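Local coordinates for BRO1 protein (Saccharomyces cerevisiae, PDB 1ZB1), which sorts cargo into multivesicular bodies and recruits the deubiquitinase DOA4 to endosomes, and is present here as its Bro1 domain, which may bind SNF7, at residues D22-L27 with A48-D53; Y76-H81 with D365-G370; C124-I129 with F159-E164; V131-I136 with L152-S157. One frame throughout, in Å; residues are numbered along the deposited sequence.

Interaction 1 of 4, residues D22-L27 with A48-D53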
# COMPACT_ATOMS: atom_id res chain seq x y z
N ASP A 22 24.03 -18.13 -4.69
CA ASP A 22 24.98 -18.77 -3.79
C ASP A 22 26.00 -17.75 -3.27
O ASP A 22 27.02 -17.50 -3.92
CB ASP A 22 25.71 -19.92 -4.50
CG ASP A 22 26.62 -20.71 -3.57
OD1 ASP A 22 27.07 -21.80 -3.96
OD2 ASP A 22 26.88 -20.23 -2.45
N TRP A 23 25.72 -17.17 -2.11
CA TRP A 23 26.62 -16.18 -1.52
C TRP A 23 27.98 -16.80 -1.17
O TRP A 23 29.00 -16.13 -1.27
CB TRP A 23 26.01 -15.55 -0.27
CG TRP A 23 25.27 -14.25 -0.52
CD1 TRP A 23 23.92 -14.06 -0.51
CD2 TRP A 23 25.85 -12.97 -0.79
NE1 TRP A 23 23.62 -12.73 -0.76
CE2 TRP A 23 24.79 -12.05 -0.93
CE3 TRP A 23 27.17 -12.51 -0.92
CZ2 TRP A 23 25.01 -10.69 -1.20
CZ3 TRP A 23 27.38 -11.16 -1.19
CH2 TRP A 23 26.30 -10.27 -1.33
N LYS A 24 27.98 -18.06 -0.74
CA LYS A 24 29.24 -18.73 -0.39
C LYS A 24 30.15 -18.82 -1.60
O LYS A 24 31.29 -18.36 -1.57
CB LYS A 24 28.96 -20.13 0.17
CG LYS A 24 28.12 -20.12 1.44
CD LYS A 24 27.74 -21.53 1.90
CE LYS A 24 28.94 -22.27 2.45
NZ LYS A 24 28.58 -23.64 2.95
N LYS A 25 29.65 -19.42 -2.68
CA LYS A 25 30.44 -19.55 -3.90
C LYS A 25 30.79 -18.19 -4.50
O LYS A 25 31.92 -17.97 -4.94
CB LYS A 25 29.67 -20.38 -4.93
CG LYS A 25 30.37 -20.50 -6.28
CD LYS A 25 29.52 -21.31 -7.26
CE LYS A 25 30.15 -21.33 -8.65
NZ LYS A 25 29.30 -22.04 -9.64
N GLY A 26 29.82 -17.28 -4.50
CA GLY A 26 30.05 -15.96 -5.06
C GLY A 26 31.07 -15.12 -4.32
O GLY A 26 31.87 -14.41 -4.94
N LEU A 27 31.06 -15.21 -3.00
CA LEU A 27 32.00 -14.43 -2.20
C LEU A 27 33.39 -15.05 -2.21
O LEU A 27 34.40 -14.34 -2.28
CB LEU A 27 31.48 -14.32 -0.76
CG LEU A 27 31.99 -13.15 0.08
CD1 LEU A 27 31.98 -11.87 -0.75
CD2 LEU A 27 31.11 -13.00 1.31
N ALA A 48 29.67 -16.72 9.05
CA ALA A 48 28.81 -15.60 8.69
C ALA A 48 28.27 -15.74 7.27
O ALA A 48 27.08 -15.54 7.03
CB ALA A 48 29.57 -14.28 8.84
N THR A 49 29.15 -16.09 6.33
CA THR A 49 28.73 -16.23 4.93
C THR A 49 27.71 -17.35 4.76
O THR A 49 26.83 -17.27 3.90
CB THR A 49 29.94 -16.49 4.01
OG1 THR A 49 30.92 -15.47 4.23
CG2 THR A 49 29.51 -16.45 2.54
N SER A 50 27.82 -18.40 5.57
CA SER A 50 26.88 -19.51 5.51
C SER A 50 25.51 -19.04 6.03
O SER A 50 24.46 -19.37 5.46
CB SER A 50 27.38 -20.68 6.36
OG SER A 50 26.46 -21.76 6.33
N GLU A 51 25.52 -18.25 7.10
CA GLU A 51 24.29 -17.73 7.69
C GLU A 51 23.61 -16.74 6.74
O GLU A 51 22.39 -16.72 6.62
CB GLU A 51 24.59 -17.08 9.04
CG GLU A 51 24.52 -18.07 10.21
CD GLU A 51 25.31 -17.61 11.43
OE1 GLU A 51 25.33 -16.40 11.72
OE2 GLU A 51 25.90 -18.48 12.11
N LEU A 52 24.42 -15.92 6.07
CA LEU A 52 23.91 -14.94 5.12
C LEU A 52 23.23 -15.63 3.94
O LEU A 52 22.16 -15.22 3.51
CB LEU A 52 25.05 -14.07 4.58
CG LEU A 52 24.73 -13.23 3.34
CD1 LEU A 52 23.80 -12.06 3.73
CD2 LEU A 52 26.02 -12.70 2.74
N ASP A 53 23.87 -16.67 3.41
CA ASP A 53 23.31 -17.40 2.28
C ASP A 53 21.95 -17.98 2.68
O ASP A 53 21.00 -17.99 1.88
CB ASP A 53 24.25 -18.53 1.86
CG ASP A 53 23.82 -19.21 0.57
OD1 ASP A 53 23.83 -18.55 -0.49
OD2 ASP A 53 23.45 -20.41 0.62
O HOH W 1 25.69 -22.19 -0.31
O HOH W 2 26.72 -24.11 5.11
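Asp22 sits at the N-cap of helix 23-34. With CG anti to the backbone N (chi1 -174°), its OD2 takes a nearly straight hydrogen bond from Lys25 N at 2.9 Å, met from above the carboxylate plane. A water donates to both Asp22 OD2 and Asp53 OD2, tying together two carboxylates that would otherwise tend to repel; Lys20, salt-bridged to Asp53 OD2, probably offsets part of that repulsion. Trp23 carries the centre of the contact. Its N, at the first turn where no earlier carbonyl of the helix can serve it, donates to Asp53 OD1 at 2.8 Å. The indole lies with one face against Leu52: CD2 of the leucine stands 3.7 Å from the centroid of the five-membered ring, a CH-pi contact, while NE1 bonds to Tyr75 OH. Lys24 runs over Thr49, whose CG2 comes to 3.7 Å from Lys24 CA; the chain bends at chi3, and NZ reaches Ser50 OG through a second water. Leu27, one turn on, sets CD2 against the Thr49 side chain at 3.8 Å from OG1, a hydroxyl also bonded to Asp45 O. With the segment axes at 129°, this is an N-capped helix start whose first-turn N-H is taken by a carboxylate of helix 46-58, in the mainly helical Bro1 domain.

Interaction 2 of 4, residues Y76-H81 with D365-G370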
# COMPACT_ATOMS: atom_id res chain seq x y z
N TYR A 76 17.81 -6.74 4.15
CA TYR A 76 17.98 -5.38 3.60
C TYR A 76 19.05 -4.67 4.43
O TYR A 76 19.91 -3.97 3.87
CB TYR A 76 16.67 -4.58 3.66
CG TYR A 76 16.71 -3.28 2.85
CD1 TYR A 76 16.26 -3.25 1.53
CD2 TYR A 76 17.25 -2.11 3.39
CE1 TYR A 76 16.33 -2.07 0.77
CE2 TYR A 76 17.33 -0.93 2.63
CZ TYR A 76 16.87 -0.92 1.32
OH TYR A 76 16.93 0.24 0.57
N SER A 77 19.00 -4.84 5.75
CA SER A 77 19.99 -4.21 6.62
C SER A 77 21.40 -4.61 6.19
O SER A 77 22.29 -3.77 6.13
CB SER A 77 19.77 -4.59 8.09
OG SER A 77 18.57 -4.03 8.59
N PHE A 78 21.58 -5.90 5.90
CA PHE A 78 22.89 -6.40 5.47
C PHE A 78 23.33 -5.63 4.22
O PHE A 78 24.48 -5.20 4.11
CB PHE A 78 22.81 -7.88 5.12
CG PHE A 78 24.03 -8.39 4.40
CD1 PHE A 78 25.18 -8.73 5.10
CD2 PHE A 78 24.06 -8.44 3.01
CE1 PHE A 78 26.35 -9.12 4.44
CE2 PHE A 78 25.22 -8.83 2.33
CZ PHE A 78 26.37 -9.17 3.05
N LEU A 79 22.40 -5.50 3.28
CA LEU A 79 22.64 -4.81 2.02
C LEU A 79 22.95 -3.33 2.20
O LEU A 79 23.82 -2.78 1.52
CB LEU A 79 21.41 -4.93 1.11
CG LEU A 79 21.26 -5.99 0.02
CD1 LEU A 79 22.28 -7.11 0.13
CD2 LEU A 79 19.85 -6.49 0.07
N GLU A 80 22.21 -2.67 3.09
CA GLU A 80 22.41 -1.25 3.33
C GLU A 80 23.80 -0.97 3.90
O GLU A 80 24.49 -0.04 3.45
CB GLU A 80 21.32 -0.71 4.27
CG GLU A 80 21.31 0.81 4.38
CD GLU A 80 21.00 1.50 3.06
OE1 GLU A 80 21.66 1.19 2.05
OE2 GLU A 80 20.10 2.36 3.04
N HIS A 81 24.22 -1.77 4.87
CA HIS A 81 25.55 -1.61 5.45
C HIS A 81 26.63 -1.92 4.42
O HIS A 81 27.69 -1.30 4.41
CB HIS A 81 25.74 -2.51 6.67
CG HIS A 81 25.10 -1.99 7.92
ND1 HIS A 81 23.99 -2.57 8.49
CD2 HIS A 81 25.43 -0.94 8.72
CE1 HIS A 81 23.66 -1.91 9.59
NE2 HIS A 81 24.51 -0.92 9.75
N ASP A 365 30.39 -7.63 10.51
CA ASP A 365 31.57 -6.77 10.45
C ASP A 365 32.82 -7.46 9.85
O ASP A 365 33.51 -6.87 9.03
CB ASP A 365 31.89 -6.22 11.84
CG ASP A 365 32.99 -5.18 11.81
OD1 ASP A 365 34.16 -5.54 12.05
OD2 ASP A 365 32.68 -4.01 11.53
N SER A 366 33.09 -8.69 10.27
CA SER A 366 34.26 -9.42 9.75
C SER A 366 34.11 -9.71 8.26
O SER A 366 35.08 -9.63 7.50
CB SER A 366 34.45 -10.73 10.52
OG SER A 366 34.67 -10.49 11.90
N LEU A 367 32.90 -10.06 7.84
CA LEU A 367 32.64 -10.35 6.44
C LEU A 367 32.92 -9.09 5.63
O LEU A 367 33.64 -9.14 4.62
CB LEU A 367 31.19 -10.82 6.25
CG LEU A 367 30.75 -11.20 4.83
CD1 LEU A 367 29.54 -12.11 4.89
CD2 LEU A 367 30.45 -9.95 4.03
N TYR A 368 32.37 -7.96 6.07
CA TYR A 368 32.56 -6.68 5.38
C TYR A 368 34.05 -6.31 5.27
O TYR A 368 34.54 -5.99 4.18
CB TYR A 368 31.84 -5.54 6.13
CG TYR A 368 30.32 -5.61 6.15
CD1 TYR A 368 29.60 -5.18 7.26
CD2 TYR A 368 29.60 -6.07 5.04
CE1 TYR A 368 28.21 -5.20 7.29
CE2 TYR A 368 28.19 -6.09 5.06
CZ TYR A 368 27.51 -5.65 6.19
OH TYR A 368 26.13 -5.66 6.23
N ARG A 369 34.75 -6.34 6.40
CA ARG A 369 36.17 -5.99 6.41
C ARG A 369 36.98 -6.78 5.39
O ARG A 369 37.90 -6.25 4.76
CB ARG A 369 36.76 -6.20 7.81
CG ARG A 369 36.30 -5.15 8.82
CD ARG A 369 36.76 -5.48 10.23
NE ARG A 369 36.41 -4.43 11.18
CZ ARG A 369 37.00 -3.24 11.23
NH1 ARG A 369 37.99 -2.94 10.39
NH2 ARG A 369 36.61 -2.34 12.12
N GLY A 370 36.62 -8.05 5.20
CA GLY A 370 37.32 -8.88 4.24
C GLY A 370 37.18 -8.43 2.80
O GLY A 370 38.03 -8.74 1.97
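Chi1 of -66° in Tyr368 sets CG anti to its carbonyl carbon, and the phenol reaches across to helix 65-86; Phe78, with CG anti to the backbone N, carries its ring forward to meet it, the two side chains running past each other in opposite directions. The two meet in the helical Bro1 domain, where helix 349-371, the last of the modelled chain, packs on helix 65-86. The segment axes are 11.7 Å apart and cross at -36°, so the gap is wide and long side chains must span it. Tyr368 does most of that work. Its CE2 approaches Phe78 CE1 to 3.6 Å, and the rings, only 27° from parallel, are slid so far past each other that they barely overlap, their centroids 5.4 Å apart. At the edge of the Phe78 ring, near its plane, CD2 of Leu367 closes in at 4.2 Å from Phe78 CE1. Leu52 and Tyr364 also pack on Phe78, the latter edge-to-face. His81 points its CB at the phenol and turns its imidazole away from Tyr368; that ring makes a weak hydrogen bond from ND1 to Ser77 O. All five residues that touch are buried, so the phenolic hydroxyl needs a partner inside the protein. It finds one in the main chain: Tyr368 OH donates to Phe78 O at 2.7 Å, lying in the carbonyl plane on a lone pair, while His81 CB rests 3.2 Å from the same OH.

Interaction 3 of 4, residues C124-I129 with F159-E164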
# COMPACT_ATOMS: atom_id res chain seq x y z
N CYS A 124 14.53 -4.48 -5.14
CA CYS A 124 13.65 -5.63 -5.27
C CYS A 124 13.24 -6.18 -3.90
O CYS A 124 12.07 -6.54 -3.68
CB CYS A 124 14.32 -6.72 -6.11
SG CYS A 124 14.41 -6.31 -7.89
N THR A 125 14.19 -6.25 -2.98
CA THR A 125 13.91 -6.72 -1.64
C THR A 125 12.90 -5.79 -0.94
O THR A 125 11.95 -6.25 -0.29
CB THR A 125 15.21 -6.79 -0.80
OG1 THR A 125 16.05 -7.83 -1.32
CG2 THR A 125 14.89 -7.08 0.66
N LEU A 126 13.10 -4.48 -1.07
CA LEU A 126 12.19 -3.51 -0.43
C LEU A 126 10.79 -3.56 -1.05
O LEU A 126 9.79 -3.33 -0.37
CB LEU A 126 12.78 -2.09 -0.50
CG LEU A 126 11.91 -0.95 0.04
CD1 LEU A 126 11.41 -1.27 1.46
CD2 LEU A 126 12.73 0.33 0.04
N PHE A 127 10.73 -3.87 -2.34
CA PHE A 127 9.43 -3.99 -3.00
C PHE A 127 8.66 -5.13 -2.31
O PHE A 127 7.47 -5.01 -2.01
CB PHE A 127 9.63 -4.31 -4.49
CG PHE A 127 8.35 -4.42 -5.27
CD1 PHE A 127 7.63 -5.61 -5.28
CD2 PHE A 127 7.86 -3.33 -5.99
CE1 PHE A 127 6.43 -5.72 -6.00
CE2 PHE A 127 6.66 -3.42 -6.71
CZ PHE A 127 5.94 -4.61 -6.72
N ASN A 128 9.35 -6.24 -2.06
CA ASN A 128 8.70 -7.38 -1.41
C ASN A 128 8.35 -7.07 0.05
O ASN A 128 7.33 -7.52 0.56
CB ASN A 128 9.59 -8.63 -1.52
CG ASN A 128 9.48 -9.29 -2.90
OD1 ASN A 128 8.61 -8.93 -3.69
ND2 ASN A 128 10.35 -10.26 -3.18
N ILE A 129 9.19 -6.28 0.72
CA ILE A 129 8.93 -5.89 2.11
C ILE A 129 7.60 -5.12 2.15
O ILE A 129 6.74 -5.36 3.01
CB ILE A 129 10.07 -4.99 2.65
CG1 ILE A 129 11.30 -5.86 2.95
CG2 ILE A 129 9.62 -4.24 3.90
CD1 ILE A 129 12.54 -5.06 3.35
N PHE A 159 6.65 1.85 -0.34
CA PHE A 159 6.45 2.13 -1.77
C PHE A 159 6.81 3.57 -2.12
O PHE A 159 7.30 3.85 -3.22
CB PHE A 159 5.00 1.85 -2.18
CG PHE A 159 4.69 0.39 -2.34
CD1 PHE A 159 5.47 -0.41 -3.18
CD2 PHE A 159 3.61 -0.19 -1.68
CE1 PHE A 159 5.17 -1.76 -3.38
CE2 PHE A 159 3.30 -1.54 -1.87
CZ PHE A 159 4.08 -2.32 -2.72
N GLU A 160 6.55 4.48 -1.19
CA GLU A 160 6.85 5.89 -1.38
C GLU A 160 8.36 6.09 -1.50
O GLU A 160 8.83 6.80 -2.39
CB GLU A 160 6.30 6.70 -0.20
CG GLU A 160 6.65 8.18 -0.22
CD GLU A 160 5.98 8.94 0.91
OE1 GLU A 160 6.27 8.65 2.09
OE2 GLU A 160 5.16 9.83 0.60
N TYR A 161 9.11 5.46 -0.60
CA TYR A 161 10.57 5.56 -0.61
C TYR A 161 11.13 4.99 -1.91
O TYR A 161 12.07 5.54 -2.49
CB TYR A 161 11.17 4.78 0.57
CG TYR A 161 12.68 4.83 0.65
CD1 TYR A 161 13.33 5.84 1.37
CD2 TYR A 161 13.47 3.88 -0.01
CE1 TYR A 161 14.72 5.89 1.44
CE2 TYR A 161 14.86 3.93 0.05
CZ TYR A 161 15.47 4.94 0.78
OH TYR A 161 16.85 4.98 0.87
N LEU A 162 10.55 3.89 -2.37
CA LEU A 162 10.96 3.27 -3.62
C LEU A 162 10.75 4.21 -4.81
O LEU A 162 11.63 4.36 -5.67
CB LEU A 162 10.17 1.98 -3.84
CG LEU A 162 10.59 0.75 -3.01
CD1 LEU A 162 9.54 -0.33 -3.14
CD2 LEU A 162 11.95 0.23 -3.48
N SER A 163 9.59 4.86 -4.88
CA SER A 163 9.31 5.75 -6.00
C SER A 163 10.21 6.98 -6.02
O SER A 163 10.55 7.49 -7.08
CB SER A 163 7.84 6.19 -6.00
OG SER A 163 7.59 7.09 -4.95
N GLU A 164 10.60 7.45 -4.84
CA GLU A 164 11.44 8.63 -4.76
C GLU A 164 12.95 8.36 -4.77
O GLU A 164 13.74 9.28 -5.00
CB GLU A 164 11.10 9.44 -3.50
CG GLU A 164 9.62 9.76 -3.36
CD GLU A 164 9.32 10.63 -2.16
OE1 GLU A 164 9.96 10.44 -1.10
OE2 GLU A 164 8.43 11.50 -2.26
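Phe127 offers one ring face to the edge of Phe159. The planes stand at 76° with centroids 5.7 Å apart, a T-shaped (edge-to-face) pair in which Phe159 CE1 lies above the rim of the Phe127 ring rather than its middle, 4.0 Å from Phe127 CE2. At the edge of Phe127, in its plane, lies Asn128 OD1, an oxygen whose hydrogen bond is to Lys16 N. The torsions make the crossing possible: Phe127 has CG anti to the backbone N, whereas Phe159 has CG anti to its carbonyl carbon (chi1 -77°), which brings the tip of its ring over to the other helix. Beside the aromatic pair two leucines interlock. Leu126 and Leu162 slide past each other in opposite directions, their CD2 methyls 3.6 Å apart, and the other branch of Leu162 reaches the backbone, with CD1 at 3.7 Å from Phe127 CA. Leu126 CD2 also lies 3.6 Å from Tyr161 CD2, the two side chains crossing at about a right angle. Tyr161 in turn meets the ring of Trp349, while Tyr76 of helix 65-86 lies against Leu126. Leu182 and Ala183 of helix 176-198 pack on Phe159. The contact is purely apolar. With segment axes at 152° and 9.8 Å apart, this is the interface of an antiparallel helical pair, helices 118-139 and 146-165, inside the elongated, mainly helical Bro1 domain.

Interaction 4 of 4, residues V131-I136 with L152-S157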
# COMPACT_ATOMS: atom_id res chain seq x y z
N VAL A 131 5.15 -5.27 -0.04
CA VAL A 131 4.06 -6.21 -0.33
C VAL A 131 3.75 -7.06 0.91
O VAL A 131 2.58 -7.28 1.24
CB VAL A 131 4.43 -7.17 -1.50
CG1 VAL A 131 3.39 -8.28 -1.62
CG2 VAL A 131 4.49 -6.38 -2.82
N ILE A 132 4.79 -7.52 1.59
CA ILE A 132 4.59 -8.35 2.77
C ILE A 132 3.82 -7.59 3.86
O ILE A 132 3.02 -8.17 4.58
CB ILE A 132 5.94 -8.88 3.31
CG1 ILE A 132 6.55 -9.84 2.27
CG2 ILE A 132 5.73 -9.62 4.63
CD1 ILE A 132 7.97 -10.27 2.58
N PHE A 133 4.04 -6.28 3.97
CA PHE A 133 3.29 -5.51 4.96
C PHE A 133 1.79 -5.57 4.60
O PHE A 133 0.95 -5.64 5.50
CB PHE A 133 3.76 -4.05 5.01
CG PHE A 133 4.96 -3.81 5.90
CD1 PHE A 133 4.96 -4.23 7.24
CD2 PHE A 133 6.08 -3.14 5.40
CE1 PHE A 133 6.05 -3.98 8.06
CE2 PHE A 133 7.18 -2.88 6.23
CZ PHE A 133 7.17 -3.30 7.56
N THR A 134 1.45 -5.54 3.32
CA THR A 134 0.03 -5.62 2.95
C THR A 134 -0.52 -7.02 3.21
O THR A 134 -1.71 -7.19 3.49
CB THR A 134 -0.23 -5.23 1.45
OG1 THR A 134 0.27 -6.26 0.58
CG2 THR A 134 0.45 -3.90 1.12
N GLN A 135 0.34 -8.04 3.15
CA GLN A 135 -0.11 -9.40 3.42
C GLN A 135 -0.36 -9.59 4.92
O GLN A 135 -1.28 -10.32 5.31
CB GLN A 135 0.92 -10.42 2.92
CG GLN A 135 1.16 -10.33 1.41
CD GLN A 135 2.19 -11.33 0.90
OE1 GLN A 135 3.20 -11.57 1.55
NE2 GLN A 135 1.94 -11.90 -0.27
N ILE A 136 0.44 -8.92 5.74
CA ILE A 136 0.26 -9.02 7.19
C ILE A 136 -1.07 -8.34 7.53
O ILE A 136 -1.85 -8.85 8.33
CB ILE A 136 1.44 -8.33 7.95
CG1 ILE A 136 2.74 -9.10 7.70
CG2 ILE A 136 1.14 -8.30 9.46
CD1 ILE A 136 4.00 -8.43 8.28
N LEU A 152 -0.68 -1.36 6.72
CA LEU A 152 -0.91 -0.74 5.42
C LEU A 152 -0.18 0.61 5.39
O LEU A 152 0.29 1.06 4.35
CB LEU A 152 -2.41 -0.53 5.17
CG LEU A 152 -3.20 -1.79 4.78
CD1 LEU A 152 -4.69 -1.50 4.82
CD2 LEU A 152 -2.78 -2.26 3.39
N THR A 153 -0.09 1.24 6.56
CA THR A 153 0.60 2.52 6.67
C THR A 153 2.09 2.32 6.38
O THR A 153 2.70 3.12 5.67
CB THR A 153 0.41 3.13 8.08
OG1 THR A 153 -0.97 3.50 8.25
CG2 THR A 153 1.28 4.38 8.27
N LYS A 154 2.66 1.24 6.90
CA LYS A 154 4.07 0.96 6.64
C LYS A 154 4.29 0.60 5.17
O LYS A 154 5.30 1.00 4.57
CB LYS A 154 4.58 -0.17 7.56
CG LYS A 154 4.75 0.27 9.01
CD LYS A 154 5.21 -0.88 9.89
CE LYS A 154 5.45 -0.41 11.32
NZ LYS A 154 5.83 -1.55 12.21
N ALA A 155 3.36 -0.14 4.58
CA ALA A 155 3.49 -0.49 3.16
C ALA A 155 3.57 0.81 2.36
O ALA A 155 4.43 0.95 1.48
CB ALA A 155 2.30 -1.33 2.70
N PHE A 156 2.68 1.74 2.69
CA PHE A 156 2.63 3.05 2.04
C PHE A 156 4.01 3.71 2.09
O PHE A 156 4.53 4.17 1.08
CB PHE A 156 1.56 3.91 2.75
CG PHE A 156 1.59 5.38 2.41
CD1 PHE A 156 1.83 5.83 1.12
CD2 PHE A 156 1.30 6.33 3.40
CE1 PHE A 156 1.79 7.19 0.81
CE2 PHE A 156 1.25 7.70 3.11
CZ PHE A 156 1.50 8.13 1.81
N SER A 157 4.60 3.73 3.28
CA SER A 157 5.92 4.31 3.46
C SER A 157 7.00 3.65 2.59
O SER A 157 7.84 4.33 2.00
CB SER A 157 6.31 4.23 4.94
OG SER A 157 7.59 4.78 5.17
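Helices 118-139 and 146-165 run almost exactly antiparallel here, with segment axes at 169° and only 7.9 Å apart. The backbones come close enough for Phe133 CA to lie 5.3 Å from Ala155 CA, an approach that goes with the small side chain of Ala155 at the interface. Its CB, the whole of that side chain, fits between two neighbours of the facing helix, 3.5 Å from Thr134 CG2 and 3.9 Å from Phe133 CB. Thr134 presents that methyl because of its chi1 of 71°: CG2 is anti to the carbonyl carbon, and OG1 takes the crowded position between the backbone N and the carbonyl carbon. The hydroxyl is satisfied within its own helix, donating at 2.6 Å to Val131 O along a lone pair in the carbonyl plane; the same oxygen also accepts from Gln135 N, so two donors grip it. Leu152 turns the end of its side chain back toward the contact, where CD2 approaches the same threonine methyl more loosely. The Phe133 ring presents one face to Lys154. The lysine CB sits squarely over the ring centre, 3.8 Å from the centroid and 3° off the normal, a CH-pi contact, and the extended chain continues with CD at 3.7 Å from Phe133 CE1 before its end leads away. Cys186 of helix 176-198 packs on both Thr134 and Ala155, bringing in a third helix. The two helices, consecutive in the chain, form an antiparallel hairpin in the mainly helical Bro1 domain, whose sequence family belongs to the TPR clan.

Overall arrangement
All four contacts lie in the one Bro1 domain, strung along its length from interaction 1, about 32 Å from the chain centre, to interaction 4, about 5 Å from it. Interactions 1 and 2, centres 12 Å apart, touch through Leu52 on Phe78 and Leu27 on Leu367. Interaction 2 meets interaction 3 where Tyr76 packs on Leu126, so helix 65-86 carries the packing from helices 46-58 and 349-371 on to helix 118-139. Interactions 3 and 4 share helices 118-139 and 146-165, centres 10 Å apart. Along the chain, interaction 1 comes first; interaction 4 nests inside 3, and both inside interaction 2. The contacts thus form one continuous packed body, the last modelled helix closing onto an early one.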